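Tricorn protease (Thermoplasma acidophilum, PDB 1K32) hydrolyses peptide bonds as a large serine protease with beta-propeller domains, probably degrading peptides released by the proteasome. Local coordinates at residues 107-112 against 122-127; 117-122 against 136-141; 301-306 against 610-615; 434-439 against 475-480; 661-666 against 974-979. All blocks are in the same frame, centred on the assembly; numbering follows the deposited sequence.

Contact 1: 107-112 against 122-127; sequences MFTDVA and ISTDAM
Ser-123 is opposed by two residues, Thr-109 and Asp-110, which form a G1 beta bulge at the open end of a beta hairpin, strands 110-114 and 120-124. The hairpin belongs to a four-stranded antiparallel sheet of the beta-propeller kind.

Backbone bonds come first. Asp-110 and Ser-123 are a hydrogen-bonded antiparallel pair. Asp-110 N gives to Ser-123 O at 2.9 Å. Ser-123 N returns a bond to Asp-110 O at 171°. Thr-109 CA adds a CA-H...O contact to Ser-123 O at 3.0 Å.

Side-chain bonds follow. The Thr-109 and Thr-124 side chains run alongside each other. Thr-124 OG1 donates to Thr-109 OG1 over 2.9 Å and accepts from Ala-126 N, which makes an ST turn. Its chi1 of -177° sets OG1 opposite the backbone N and within range of both. An alanine here would remove OG1 and is likely to leave Ala-126 N without its acceptor and Thr-109 OG1 without its donor from this strand.

Apolar contact is slight: Ala-112 CB meets Ser-123 CB at 3.9 Å. Beyond the segments, Ser-123 OG bonds to Ala-154 O, and Asp-125 OD2 forms a salt bridge with Arg-830.

Asp-125 OD1 lies near the plane of the Phe-108 ring, at its edge, 3.4 Å from Phe-108 CB. Water 2 joins this oxygen to Thr-109 OG1.

Contact 2: 117-122 against 136-141; sequences DGNLII and LYRVEN
Val-139 N gives a nearly straight hydrogen bond to Leu-120 O, 2.9 Å long and 175° at the hydrogen. It ties strands 120-124 and 135-140 into an antiparallel beta hairpin within a four-stranded sheet of the propeller kind. Ile-122 and Tyr-137 form the next hydrogen-bonded pair, with one bond each way between their backbones. Between these bonds sits the non-hydrogen-bonded pair Ile-121 and Arg-138.

Side chains pack on both faces. On the face of Ile-121 and Arg-138, Ile-121 CD1 reaches across to Arg-138 CB at 3.7 Å. Its CG1 lies beside the backbone N (chi1 -57°), and a second bend (chi2 -59°) turns the methyl toward the partner strand. The aliphatic part of Arg-138 also runs alongside Asn-119, Arg-138 CD to Asn-119 CB 3.9 Å. On the side of Ile-122, Val-139 CG2 meets Ile-122 CG2 at 3.7 Å, the two side chains crossing at about a right angle. The same methyl touches Leu-120 CG.

Neighbours then hold these groups. Leu-120 rests on Phe-84 and Ile-122 on Leu-82, both of strand 79-86 in the adjoining sheet. Tyr-137 OH bonds to Gln-128. Where the paired strands end, water 3 accepts from Leu-120 N at 2.9 Å and donates to Val-139 O.

Contact 3: 301-306 against 610-615; sequences EDFSPL and LTDLRL
Asp-302 OD2 is gripped by two arginines: Arg-614 across the contact and Arg-342 of strand 338-343. Arg-614 NH1 meets Asp-302 OD2 at 2.8 Å, but the bond is bent to 121° and weak as a hydrogen bond. The salt bridge links strands 300-305 and 612-615. These open the first and last of seven four-stranded sheets, consistent with the closing of a seven-bladed propeller ring.

Arg-614 carries most of the contact. Arg-614 NH2 makes a second salt bridge within its own strand, to Asp-612 OD1 at 3.1 Å, with the oxygen in plane at the guanidinium edge. Asp-302, Arg-614 and Asp-612 thus form a network. With Arg-342 sharing Asp-302, the charges here probably offset one another.

Phe-303 meets the same side chain. Arg-614 CZ stands 5.0 Å from the Phe-303 ring centroid, only 8° off the ring normal, a cation-pi contact. NH2 lies over that face near the rim, and the ring and guanidinium planes are 45° apart. Bends at chi2 and chi3 bring the guanidinium back over the ring, while Arg-614 CG touches Phe-303 CE1.

Pro-305 CD packs against Arg-614 CB, and Met-623 touches both Phe-303 and Pro-305. Phe-303 O is buried and has no hydrogen-bond partner; it sits over the centre of the Arg-614 guanidinium, 3.6 Å above its plane.

Contact 4: 434-439 against 475-480; sequences FIAYGF and YAPAFD
Phe-479 pushes the end of its ring between Phe-434 and Ala-436, and this apolar contact dominates. Phe-479 CZ lies 3.6 Å from Phe-434 CB and 3.7 Å from Ala-436 CB. The Phe-434 ring itself turns away from this meeting point and packs edge-to-face with Tyr-540. For Phe-479, CG lies beside the backbone N (chi1 -67°), which places the ring end against these two CB atoms.

A second apolar pair lies further along. Ala-436 CB meets Pro-477 CB at 3.8 Å. Ala-436 is therefore touched by both the proline and the phenylalanine. Its small side chain probably helps the axes of these short segments approach to 6.6 Å.

The proline ring also touches backbone. Pro-477 CG sits 3.6 Å from Ala-436 O. The two segments run nearly antiparallel, at 172°, but share no backbone hydrogen bonds, because they belong to different sheets.

This is face-to-face packing of adjacent four-stranded sheets, as between blades of a beta propeller. Strand 474-479 lies in a WD40-like propeller repeat. Leu-486 of strand 485-490 touches both Ala-436 and Phe-479. Thr-427 of strand 426-428 touches Pro-477 and Phe-479, and Val-456 of strand 451-458 covers Phe-434 and Ala-436.

Contact 5: 661-666 against 974-979; sequences LQMYDE and LIDGTV
Leu-974 opens the turn by packing against helix 656-674. Leu-974 CD1 lies 4.0 Å from Met-663 CE, and CD2 meets Glu-666 CG on the next helical turn, the two side chains running antiparallel alongside each other. Leu-974 to Gly-977 form a type I beta turn.

Ile-975 follows. Ile-975 CG1 touches Met-663 CG at 4.0 Å, and Ile-975 CD1 lies 3.8 Å from Gln-662 OE1. Ile-975 N donates to water 4 at 2.8 Å. The water donates in turn to Gln-662 OE1 and Glu-666 OE2, so it bridges the turn and the helix. Gln-662 NE2 also bonds to Glu-666 OE2, from above the carboxylate plane. That acid has salt bridges to Arg-337 and Arg-339.

Asp-976 comes next, with Asp-976 OD1 only 3.2 Å from Met-663 CE. A bend at chi3 (83°) carries this methyl to the carboxylate. Asp-976 OD1 accepts from Thr-978 N, which makes an Asx turn, and from Thr-978 OG1 at 2.6 Å. OD2 forms a salt bridge with Arg-702. With an alanine in place of Asp-976 the carboxylate is gone, which is likely to leave Arg-702 without this acidic partner and Thr-978 N and OG1 without this acceptor.

The contact joins a helix of the tricorn C1 domain to a loop of the S41 peptidase part. Helix 702-714 covers Met-663 through Arg-702 and Leu-705, and strand 723-724 flanks Thr-978 and Val-979.

Contacts 1 and 2 share strand 120-124 and Ile-122, and pair it with its two neighbours in one sheet. Both are buried and rest on backbone hydrogen bonds. Contacts 3 and 4 instead join different sheets without backbone pairing. Contact 4 is buried and apolar, whereas contact 3 lies at the surface and relies on charge and a cation-pi contact. Contact 4 is nested in the chain loop closed by contact 3, their centres about 19 Å apart. Contact 5 is buried and joins a helix to a turn through apolar side chains and a water. Its nearest atoms are about 5 Å from contact 3. Contacts 1 and 2 lie across the chain's centre from contacts 3 and 4.

Contact 1: 107-112 against 122-127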
# COMPACT_ATOMS: atom_id res chain seq x y z
N MET A 107 36.20 -23.44 42.29
CA MET A 107 37.12 -22.67 41.45
C MET A 107 38.09 -23.66 40.83
O MET A 107 39.24 -23.78 41.26
CB MET A 107 37.86 -21.64 42.30
CG MET A 107 36.98 -20.50 42.82
SD MET A 107 37.88 -19.30 43.85
CE MET A 107 37.55 -19.97 45.42
N PHE A 108 37.62 -24.36 39.79
CA PHE A 108 38.40 -25.39 39.13
C PHE A 108 39.36 -24.94 38.04
O PHE A 108 39.29 -23.81 37.56
CB PHE A 108 37.45 -26.49 38.64
CG PHE A 108 36.76 -27.23 39.77
CD1 PHE A 108 35.70 -28.11 39.51
CD2 PHE A 108 37.19 -27.08 41.09
CE1 PHE A 108 35.08 -28.83 40.54
CE2 PHE A 108 36.58 -27.80 42.14
CZ PHE A 108 35.52 -28.68 41.86
N THR A 109 40.24 -25.85 37.63
CA THR A 109 41.29 -25.57 36.65
C THR A 109 42.24 -24.74 37.49
O THR A 109 42.13 -23.51 37.58
CB THR A 109 40.81 -24.74 35.47
OG1 THR A 109 39.81 -25.48 34.76
CG2 THR A 109 41.98 -24.43 34.51
N ASP A 110 43.17 -25.45 38.13
CA ASP A 110 44.12 -24.83 39.03
C ASP A 110 45.41 -25.62 39.10
O ASP A 110 45.56 -26.65 38.46
CB ASP A 110 43.48 -24.76 40.43
CG ASP A 110 44.13 -23.73 41.34
OD1 ASP A 110 43.59 -23.50 42.45
OD2 ASP A 110 45.16 -23.15 40.96
N VAL A 111 46.37 -25.11 39.87
CA VAL A 111 47.64 -25.77 40.07
C VAL A 111 47.35 -26.86 41.10
O VAL A 111 46.68 -26.60 42.09
CB VAL A 111 48.68 -24.81 40.65
CG1 VAL A 111 49.92 -25.57 41.10
CG2 VAL A 111 49.04 -23.75 39.61
N ALA A 112 47.83 -28.07 40.85
CA ALA A 112 47.59 -29.18 41.77
C ALA A 112 48.84 -29.54 42.57
O ALA A 112 48.74 -30.07 43.68
CB ALA A 112 47.09 -30.39 41.00
N ILE A 122 48.58 -29.84 36.86
CA ILE A 122 47.36 -29.07 36.99
C ILE A 122 46.17 -29.97 37.19
O ILE A 122 46.21 -31.16 36.87
CB ILE A 122 47.08 -28.17 35.74
CG1 ILE A 122 46.96 -29.02 34.48
CG2 ILE A 122 48.16 -27.12 35.61
CD1 ILE A 122 46.58 -28.19 33.24
N SER A 123 45.12 -29.39 37.75
CA SER A 123 43.89 -30.11 38.00
C SER A 123 42.83 -29.40 37.19
O SER A 123 42.68 -28.19 37.29
CB SER A 123 43.55 -30.04 39.48
OG SER A 123 42.26 -30.53 39.70
N THR A 124 42.10 -30.15 36.36
CA THR A 124 41.05 -29.53 35.55
C THR A 124 40.02 -30.49 34.98
O THR A 124 40.31 -31.65 34.65
CB THR A 124 41.67 -28.69 34.39
OG1 THR A 124 40.62 -28.06 33.66
CG2 THR A 124 42.46 -29.58 33.44
N ASP A 125 38.80 -29.97 34.85
CA ASP A 125 37.67 -30.71 34.32
C ASP A 125 37.41 -30.25 32.89
O ASP A 125 36.47 -30.72 32.24
CB ASP A 125 36.43 -30.44 35.17
CG ASP A 125 36.10 -28.97 35.24
OD1 ASP A 125 36.95 -28.18 35.72
OD2 ASP A 125 34.99 -28.59 34.83
N ALA A 126 38.24 -29.32 32.43
CA ALA A 126 38.10 -28.75 31.09
C ALA A 126 37.82 -29.78 29.99
O ALA A 126 37.06 -29.51 29.06
CB ALA A 126 39.35 -27.96 30.74
N MET A 127 38.41 -30.96 30.10
CA MET A 127 38.20 -32.00 29.10
C MET A 127 37.44 -33.21 29.61
O MET A 127 37.68 -34.33 29.16
CB MET A 127 39.53 -32.46 28.51
CG MET A 127 39.81 -31.87 27.16
SD MET A 127 40.51 -30.25 27.30
CE MET A 127 42.23 -30.75 27.55
O HOH W 1 40.53 -27.86 39.33
O HOH W 2 37.38 -25.50 35.49

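Contact 2: 117-122 against 136-141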
# COMPACT_ATOMS: atom_id res chain seq x y z
N ASP A 117 60.54 -33.77 39.34
CA ASP A 117 61.37 -33.11 38.34
C ASP A 117 61.11 -31.60 38.31
O ASP A 117 61.83 -30.85 37.66
CB ASP A 117 61.09 -33.70 36.95
CG ASP A 117 61.69 -35.10 36.77
OD1 ASP A 117 61.41 -35.74 35.74
OD2 ASP A 117 62.46 -35.55 37.65
N GLY A 118 60.07 -31.16 39.02
CA GLY A 118 59.73 -29.75 39.05
C GLY A 118 58.69 -29.34 38.02
O GLY A 118 58.43 -28.15 37.85
N ASN A 119 58.09 -30.31 37.34
CA ASN A 119 57.08 -29.98 36.34
C ASN A 119 55.73 -29.67 36.97
O ASN A 119 55.33 -30.29 37.95
CB ASN A 119 56.90 -31.13 35.35
CG ASN A 119 58.20 -31.51 34.68
OD1 ASN A 119 58.68 -32.63 34.83
ND2 ASN A 119 58.78 -30.58 33.93
N LEU A 120 55.04 -28.70 36.38
CA LEU A 120 53.73 -28.30 36.86
C LEU A 120 52.68 -29.38 36.61
O LEU A 120 52.60 -29.95 35.53
CB LEU A 120 53.29 -27.02 36.17
CG LEU A 120 51.86 -26.55 36.45
CD1 LEU A 120 51.70 -26.28 37.94
CD2 LEU A 120 51.57 -25.29 35.64
N ILE A 121 51.88 -29.67 37.64
CA ILE A 121 50.78 -30.61 37.53
C ILE A 121 49.54 -29.76 37.77
O ILE A 121 49.47 -29.02 38.75
CB ILE A 121 50.79 -31.72 38.62
CG1 ILE A 121 52.12 -32.49 38.58
CG2 ILE A 121 49.61 -32.67 38.37
CD1 ILE A 121 52.39 -33.16 37.24
N ILE A 122 48.58 -29.84 36.86
CA ILE A 122 47.36 -29.07 36.99
C ILE A 122 46.17 -29.97 37.19
O ILE A 122 46.21 -31.16 36.87
CB ILE A 122 47.08 -28.17 35.74
CG1 ILE A 122 46.96 -29.02 34.48
CG2 ILE A 122 48.16 -27.12 35.61
CD1 ILE A 122 46.58 -28.19 33.24
N LEU A 136 44.05 -34.81 36.75
CA LEU A 136 45.43 -34.33 36.82
C LEU A 136 46.19 -34.51 35.51
O LEU A 136 46.09 -35.56 34.86
CB LEU A 136 46.18 -35.08 37.92
CG LEU A 136 45.62 -34.92 39.34
CD1 LEU A 136 46.44 -35.75 40.30
CD2 LEU A 136 45.63 -33.45 39.73
N TYR A 137 46.97 -33.50 35.14
CA TYR A 137 47.77 -33.54 33.93
C TYR A 137 49.13 -32.89 34.19
O TYR A 137 49.23 -31.90 34.92
CB TYR A 137 47.09 -32.75 32.80
CG TYR A 137 45.71 -33.20 32.43
CD1 TYR A 137 45.49 -34.00 31.30
CD2 TYR A 137 44.60 -32.81 33.19
CE1 TYR A 137 44.21 -34.40 30.94
CE2 TYR A 137 43.31 -33.21 32.83
CZ TYR A 137 43.13 -34.00 31.71
OH TYR A 137 41.86 -34.37 31.34
N ARG A 138 50.19 -33.46 33.62
CA ARG A 138 51.51 -32.87 33.75
C ARG A 138 51.58 -31.91 32.58
O ARG A 138 51.25 -32.28 31.46
CB ARG A 138 52.63 -33.90 33.62
CG ARG A 138 54.00 -33.24 33.60
CD ARG A 138 55.16 -34.21 33.69
NE ARG A 138 55.23 -35.11 32.55
CZ ARG A 138 54.66 -36.31 32.51
NH1 ARG A 138 54.77 -37.07 31.43
NH2 ARG A 138 53.99 -36.75 33.57
N VAL A 139 52.00 -30.67 32.82
CA VAL A 139 52.08 -29.69 31.75
C VAL A 139 53.43 -29.77 31.05
O VAL A 139 54.48 -29.90 31.69
CB VAL A 139 51.87 -28.26 32.28
CG1 VAL A 139 51.90 -27.27 31.11
CG2 VAL A 139 50.53 -28.17 33.04
N GLU A 140 53.40 -29.65 29.72
CA GLU A 140 54.62 -29.71 28.93
C GLU A 140 54.73 -28.52 27.98
O GLU A 140 53.73 -28.06 27.42
CB GLU A 140 54.68 -31.02 28.13
CG GLU A 140 54.81 -32.28 28.97
CD GLU A 140 54.99 -33.57 28.15
OE1 GLU A 140 55.54 -34.54 28.68
OE2 GLU A 140 54.58 -33.62 26.98
N ASN A 141 55.96 -28.03 27.81
CA ASN A 141 56.23 -26.93 26.90
C ASN A 141 55.27 -25.78 27.09
O ASN A 141 54.68 -25.31 26.12
CB ASN A 141 56.12 -27.40 25.44
CG ASN A 141 57.01 -28.55 25.13
OD1 ASN A 141 58.22 -28.45 25.27
ND2 ASN A 141 56.42 -29.66 24.70
O HOH W 3 55.72 -27.70 33.73

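Contact 3: 301-306 against 610-615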
# COMPACT_ATOMS: atom_id res chain seq x y z
N GLU A 301 16.58 -2.31 37.05
CA GLU A 301 15.49 -3.05 37.67
C GLU A 301 14.28 -2.14 37.51
O GLU A 301 14.37 -1.02 37.00
CB GLU A 301 15.76 -3.24 39.18
CG GLU A 301 17.13 -3.80 39.54
CD GLU A 301 17.43 -3.76 41.03
OE1 GLU A 301 17.70 -2.65 41.57
OE2 GLU A 301 17.41 -4.83 41.68
N ASP A 302 13.12 -2.63 37.91
CA ASP A 302 11.89 -1.85 37.91
C ASP A 302 11.88 -0.61 37.01
O ASP A 302 12.41 0.43 37.39
CB ASP A 302 11.65 -1.43 39.36
CG ASP A 302 10.24 -0.97 39.61
OD1 ASP A 302 9.99 -0.38 40.69
OD2 ASP A 302 9.38 -1.21 38.75
N PHE A 303 11.30 -0.71 35.81
CA PHE A 303 11.18 0.45 34.92
C PHE A 303 9.68 0.75 34.88
O PHE A 303 8.87 -0.16 34.80
CB PHE A 303 11.72 0.13 33.52
CG PHE A 303 10.98 -0.96 32.81
CD1 PHE A 303 9.87 -0.67 32.03
CD2 PHE A 303 11.41 -2.28 32.91
CE1 PHE A 303 9.19 -1.69 31.36
CE2 PHE A 303 10.74 -3.30 32.24
CZ PHE A 303 9.63 -3.01 31.47
N SER A 304 9.30 2.02 34.97
CA SER A 304 7.87 2.35 35.00
C SER A 304 7.51 3.68 34.33
O SER A 304 8.28 4.63 34.35
CB SER A 304 7.42 2.36 36.47
OG SER A 304 6.03 2.12 36.60
N PRO A 305 6.31 3.77 33.73
CA PRO A 305 5.89 5.01 33.08
C PRO A 305 5.31 6.03 34.05
O PRO A 305 4.62 5.68 35.00
CB PRO A 305 4.85 4.54 32.08
CG PRO A 305 4.20 3.42 32.81
CD PRO A 305 5.38 2.67 33.41
N LEU A 306 5.62 7.30 33.80
CA LEU A 306 5.13 8.41 34.62
C LEU A 306 4.36 9.34 33.70
O LEU A 306 4.38 9.16 32.48
CB LEU A 306 6.30 9.18 35.25
CG LEU A 306 7.29 8.41 36.13
CD1 LEU A 306 8.39 9.35 36.60
CD2 LEU A 306 6.56 7.79 37.32
N LEU A 610 8.35 -10.05 23.45
CA LEU A 610 8.33 -9.34 24.73
C LEU A 610 8.84 -10.22 25.86
O LEU A 610 8.87 -11.44 25.75
CB LEU A 610 6.92 -8.87 25.06
CG LEU A 610 6.21 -8.00 24.02
CD1 LEU A 610 4.81 -7.65 24.53
CD2 LEU A 610 7.02 -6.74 23.75
N THR A 611 9.24 -9.59 26.95
CA THR A 611 9.73 -10.33 28.11
C THR A 611 9.15 -9.70 29.37
O THR A 611 9.25 -10.27 30.46
CB THR A 611 11.27 -10.29 28.20
OG1 THR A 611 11.71 -8.93 28.28
CG2 THR A 611 11.89 -10.94 26.97
N ASP A 612 8.54 -8.53 29.22
CA ASP A 612 7.96 -7.82 30.35
C ASP A 612 7.09 -6.68 29.81
O ASP A 612 7.37 -6.14 28.73
CB ASP A 612 9.09 -7.26 31.23
CG ASP A 612 8.61 -6.85 32.62
OD1 ASP A 612 9.42 -6.26 33.37
OD2 ASP A 612 7.44 -7.10 32.97
N LEU A 613 6.04 -6.33 30.54
CA LEU A 613 5.14 -5.25 30.12
C LEU A 613 4.60 -4.44 31.29
O LEU A 613 4.15 -5.00 32.29
CB LEU A 613 3.96 -5.81 29.32
CG LEU A 613 3.00 -4.77 28.71
CD1 LEU A 613 2.31 -5.36 27.49
CD2 LEU A 613 1.98 -4.31 29.75
N ARG A 614 4.62 -3.12 31.14
CA ARG A 614 4.12 -2.20 32.16
C ARG A 614 3.09 -1.29 31.50
O ARG A 614 3.30 -0.80 30.39
CB ARG A 614 5.25 -1.33 32.72
CG ARG A 614 6.24 -2.05 33.62
CD ARG A 614 5.55 -2.61 34.85
NE ARG A 614 6.45 -2.62 35.99
CZ ARG A 614 7.58 -3.32 36.05
NH1 ARG A 614 8.33 -3.26 37.15
NH2 ARG A 614 7.95 -4.08 35.03
N LEU A 615 1.97 -1.04 32.18
CA LEU A 615 0.94 -0.19 31.61
C LEU A 615 0.75 1.05 32.47
O LEU A 615 0.76 0.97 33.70
CB LEU A 615 -0.38 -0.96 31.53
CG LEU A 615 -1.34 -0.66 30.38
CD1 LEU A 615 -2.74 -1.05 30.83
CD2 LEU A 615 -1.31 0.81 29.99

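Contact 4: 434-439 against 475-480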
# COMPACT_ATOMS: atom_id res chain seq x y z
N PHE A 434 -12.01 -0.40 45.36
CA PHE A 434 -11.74 -1.82 45.57
C PHE A 434 -10.29 -2.22 45.28
O PHE A 434 -9.60 -1.61 44.46
CB PHE A 434 -12.65 -2.69 44.68
CG PHE A 434 -14.07 -2.24 44.62
CD1 PHE A 434 -14.53 -1.43 43.59
CD2 PHE A 434 -14.98 -2.62 45.61
CE1 PHE A 434 -15.87 -1.03 43.53
CE2 PHE A 434 -16.31 -2.22 45.56
CZ PHE A 434 -16.76 -1.42 44.52
N ILE A 435 -9.86 -3.27 45.96
CA ILE A 435 -8.53 -3.82 45.78
C ILE A 435 -8.76 -5.31 45.57
O ILE A 435 -9.28 -6.01 46.44
CB ILE A 435 -7.64 -3.57 47.03
CG1 ILE A 435 -7.57 -2.07 47.33
CG2 ILE A 435 -6.24 -4.14 46.81
CD1 ILE A 435 -6.76 -1.69 48.56
N ALA A 436 -8.41 -5.80 44.38
CA ALA A 436 -8.57 -7.21 44.07
C ALA A 436 -7.18 -7.83 44.09
O ALA A 436 -6.24 -7.23 43.57
CB ALA A 436 -9.22 -7.39 42.70
N TYR A 437 -7.06 -9.01 44.67
CA TYR A 437 -5.77 -9.67 44.76
C TYR A 437 -5.87 -11.20 44.82
O TYR A 437 -6.86 -11.75 45.31
CB TYR A 437 -5.04 -9.16 46.01
CG TYR A 437 -5.85 -9.29 47.28
CD1 TYR A 437 -5.71 -10.40 48.12
CD2 TYR A 437 -6.78 -8.31 47.64
CE1 TYR A 437 -6.48 -10.52 49.29
CE2 TYR A 437 -7.55 -8.42 48.81
CZ TYR A 437 -7.40 -9.53 49.62
OH TYR A 437 -8.20 -9.67 50.74
N GLY A 438 -4.83 -11.86 44.30
CA GLY A 438 -4.77 -13.31 44.33
C GLY A 438 -4.38 -13.74 45.74
O GLY A 438 -3.33 -13.32 46.27
N PHE A 439 -5.21 -14.57 46.36
CA PHE A 439 -4.97 -15.01 47.72
C PHE A 439 -4.53 -16.47 47.83
O PHE A 439 -5.34 -17.39 47.66
CB PHE A 439 -6.23 -14.74 48.56
CG PHE A 439 -6.06 -15.03 50.03
CD1 PHE A 439 -6.58 -16.18 50.58
CD2 PHE A 439 -5.36 -14.15 50.84
CE1 PHE A 439 -6.41 -16.47 51.94
CE2 PHE A 439 -5.17 -14.41 52.20
CZ PHE A 439 -5.70 -15.58 52.76
N TYR A 475 -5.73 -15.53 38.90
CA TYR A 475 -4.75 -14.47 39.01
C TYR A 475 -4.99 -13.28 38.09
O TYR A 475 -6.05 -13.16 37.46
CB TYR A 475 -3.36 -15.09 38.73
CG TYR A 475 -3.25 -15.78 37.37
CD1 TYR A 475 -2.46 -15.25 36.35
CD2 TYR A 475 -4.00 -16.93 37.10
CE1 TYR A 475 -2.41 -15.85 35.07
CE2 TYR A 475 -3.96 -17.54 35.83
CZ TYR A 475 -3.18 -16.99 34.83
OH TYR A 475 -3.19 -17.57 33.58
N ALA A 476 -4.00 -12.39 38.06
CA ALA A 476 -4.05 -11.19 37.22
C ALA A 476 -5.36 -10.38 37.21
O ALA A 476 -5.89 -10.05 36.15
CB ALA A 476 -3.66 -11.58 35.75
N PRO A 477 -5.91 -10.05 38.40
CA PRO A 477 -7.16 -9.27 38.39
C PRO A 477 -6.96 -7.88 37.77
O PRO A 477 -5.92 -7.24 37.93
CB PRO A 477 -7.53 -9.18 39.87
CG PRO A 477 -6.17 -9.23 40.57
CD PRO A 477 -5.46 -10.33 39.78
N ALA A 478 -7.98 -7.40 37.07
CA ALA A 478 -7.93 -6.08 36.46
C ALA A 478 -9.35 -5.53 36.31
O ALA A 478 -10.21 -6.19 35.72
CB ALA A 478 -7.24 -6.15 35.10
N PHE A 479 -9.60 -4.35 36.89
CA PHE A 479 -10.91 -3.71 36.78
C PHE A 479 -10.98 -2.92 35.48
O PHE A 479 -9.95 -2.51 34.96
CB PHE A 479 -11.17 -2.72 37.93
CG PHE A 479 -11.29 -3.35 39.28
CD1 PHE A 479 -10.20 -3.41 40.13
CD2 PHE A 479 -12.49 -3.90 39.68
CE1 PHE A 479 -10.30 -4.01 41.38
CE2 PHE A 479 -12.61 -4.51 40.93
CZ PHE A 479 -11.51 -4.57 41.78
N ASP A 480 -12.17 -2.72 34.94
CA ASP A 480 -12.30 -1.91 33.73
C ASP A 480 -12.28 -0.45 34.18
O ASP A 480 -12.44 -0.16 35.37
CB ASP A 480 -13.59 -2.25 32.95
CG ASP A 480 -14.84 -2.21 33.81
OD1 ASP A 480 -15.92 -2.57 33.30
OD2 ASP A 480 -14.76 -1.83 35.00

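Contact 5: 661-666 against 974-979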
# COMPACT_ATOMS: atom_id res chain seq x y z
N LEU A 661 29.37 -1.77 52.40
CA LEU A 661 28.77 -1.83 53.73
C LEU A 661 27.30 -2.21 53.57
O LEU A 661 26.80 -3.07 54.27
CB LEU A 661 28.88 -0.48 54.44
CG LEU A 661 29.19 -0.53 55.93
CD1 LEU A 661 28.88 0.85 56.54
CD2 LEU A 661 28.37 -1.62 56.64
N GLN A 662 26.62 -1.57 52.62
CA GLN A 662 25.20 -1.86 52.39
C GLN A 662 24.98 -3.31 51.95
O GLN A 662 23.99 -3.94 52.36
CB GLN A 662 24.61 -0.91 51.35
CG GLN A 662 23.08 -0.99 51.15
CD GLN A 662 22.64 -2.15 50.26
OE1 GLN A 662 23.41 -2.64 49.43
NE2 GLN A 662 21.38 -2.58 50.43
N MET A 663 25.91 -3.84 51.16
CA MET A 663 25.81 -5.22 50.65
C MET A 663 26.09 -6.27 51.72
O MET A 663 25.42 -7.29 51.77
CB MET A 663 26.75 -5.41 49.45
CG MET A 663 26.31 -4.63 48.22
SD MET A 663 27.61 -4.40 46.97
CE MET A 663 27.50 -5.97 46.08
N TYR A 664 27.10 -6.04 52.55
CA TYR A 664 27.40 -6.99 53.62
C TYR A 664 26.19 -7.03 54.55
O TYR A 664 25.70 -8.10 54.91
CB TYR A 664 28.63 -6.55 54.41
CG TYR A 664 28.81 -7.35 55.67
CD1 TYR A 664 29.29 -8.67 55.62
CD2 TYR A 664 28.40 -6.84 56.92
CE1 TYR A 664 29.35 -9.47 56.77
CE2 TYR A 664 28.45 -7.63 58.07
CZ TYR A 664 28.92 -8.94 57.99
OH TYR A 664 28.95 -9.75 59.11
N ASP A 665 25.70 -5.85 54.94
CA ASP A 665 24.53 -5.77 55.81
C ASP A 665 23.34 -6.54 55.21
O ASP A 665 22.72 -7.35 55.90
CB ASP A 665 24.15 -4.31 56.05
CG ASP A 665 24.97 -3.66 57.16
OD1 ASP A 665 24.83 -2.43 57.33
OD2 ASP A 665 25.73 -4.36 57.86
N GLU A 666 23.05 -6.33 53.93
CA GLU A 666 21.93 -7.04 53.30
C GLU A 666 22.18 -8.55 53.22
O GLU A 666 21.26 -9.35 53.43
CB GLU A 666 21.64 -6.49 51.89
CG GLU A 666 20.37 -7.06 51.29
CD GLU A 666 19.72 -6.17 50.24
OE1 GLU A 666 18.47 -6.24 50.10
OE2 GLU A 666 20.44 -5.40 49.55
N LEU A 974 21.55 -8.46 45.25
CA LEU A 974 22.18 -7.31 45.87
C LEU A 974 22.13 -6.22 44.79
O LEU A 974 21.75 -6.50 43.64
CB LEU A 974 23.62 -7.63 46.27
CG LEU A 974 23.82 -8.83 47.22
CD1 LEU A 974 25.31 -8.99 47.52
CD2 LEU A 974 23.03 -8.62 48.51
N ILE A 975 22.48 -4.99 45.14
CA ILE A 975 22.45 -3.89 44.18
C ILE A 975 23.32 -4.08 42.93
O ILE A 975 23.10 -3.42 41.92
CB ILE A 975 22.87 -2.56 44.84
CG1 ILE A 975 24.27 -2.71 45.43
CG2 ILE A 975 21.84 -2.16 45.92
CD1 ILE A 975 24.79 -1.47 46.08
N ASP A 976 24.31 -4.97 42.99
CA ASP A 976 25.17 -5.19 41.84
C ASP A 976 24.76 -6.44 41.03
O ASP A 976 25.52 -6.93 40.20
CB ASP A 976 26.63 -5.33 42.30
CG ASP A 976 26.92 -6.68 42.95
OD1 ASP A 976 25.99 -7.25 43.57
OD2 ASP A 976 28.07 -7.16 42.83
N GLY A 977 23.56 -6.96 41.29
CA GLY A 977 23.09 -8.13 40.57
C GLY A 977 23.39 -9.47 41.23
O GLY A 977 22.89 -10.50 40.80
N THR A 978 24.19 -9.46 42.29
CA THR A 978 24.56 -10.70 42.99
C THR A 978 23.37 -11.49 43.54
O THR A 978 22.51 -10.94 44.24
CB THR A 978 25.52 -10.42 44.18
OG1 THR A 978 26.71 -9.77 43.72
CG2 THR A 978 25.92 -11.75 44.88
N VAL A 979 23.32 -12.78 43.24
CA VAL A 979 22.26 -13.63 43.77
C VAL A 979 22.83 -14.47 44.91
O VAL A 979 23.65 -15.36 44.68
CB VAL A 979 21.67 -14.60 42.70
CG1 VAL A 979 20.64 -15.52 43.36
CG2 VAL A 979 20.99 -13.82 41.58
O HOH W 4 22.84 -4.82 47.87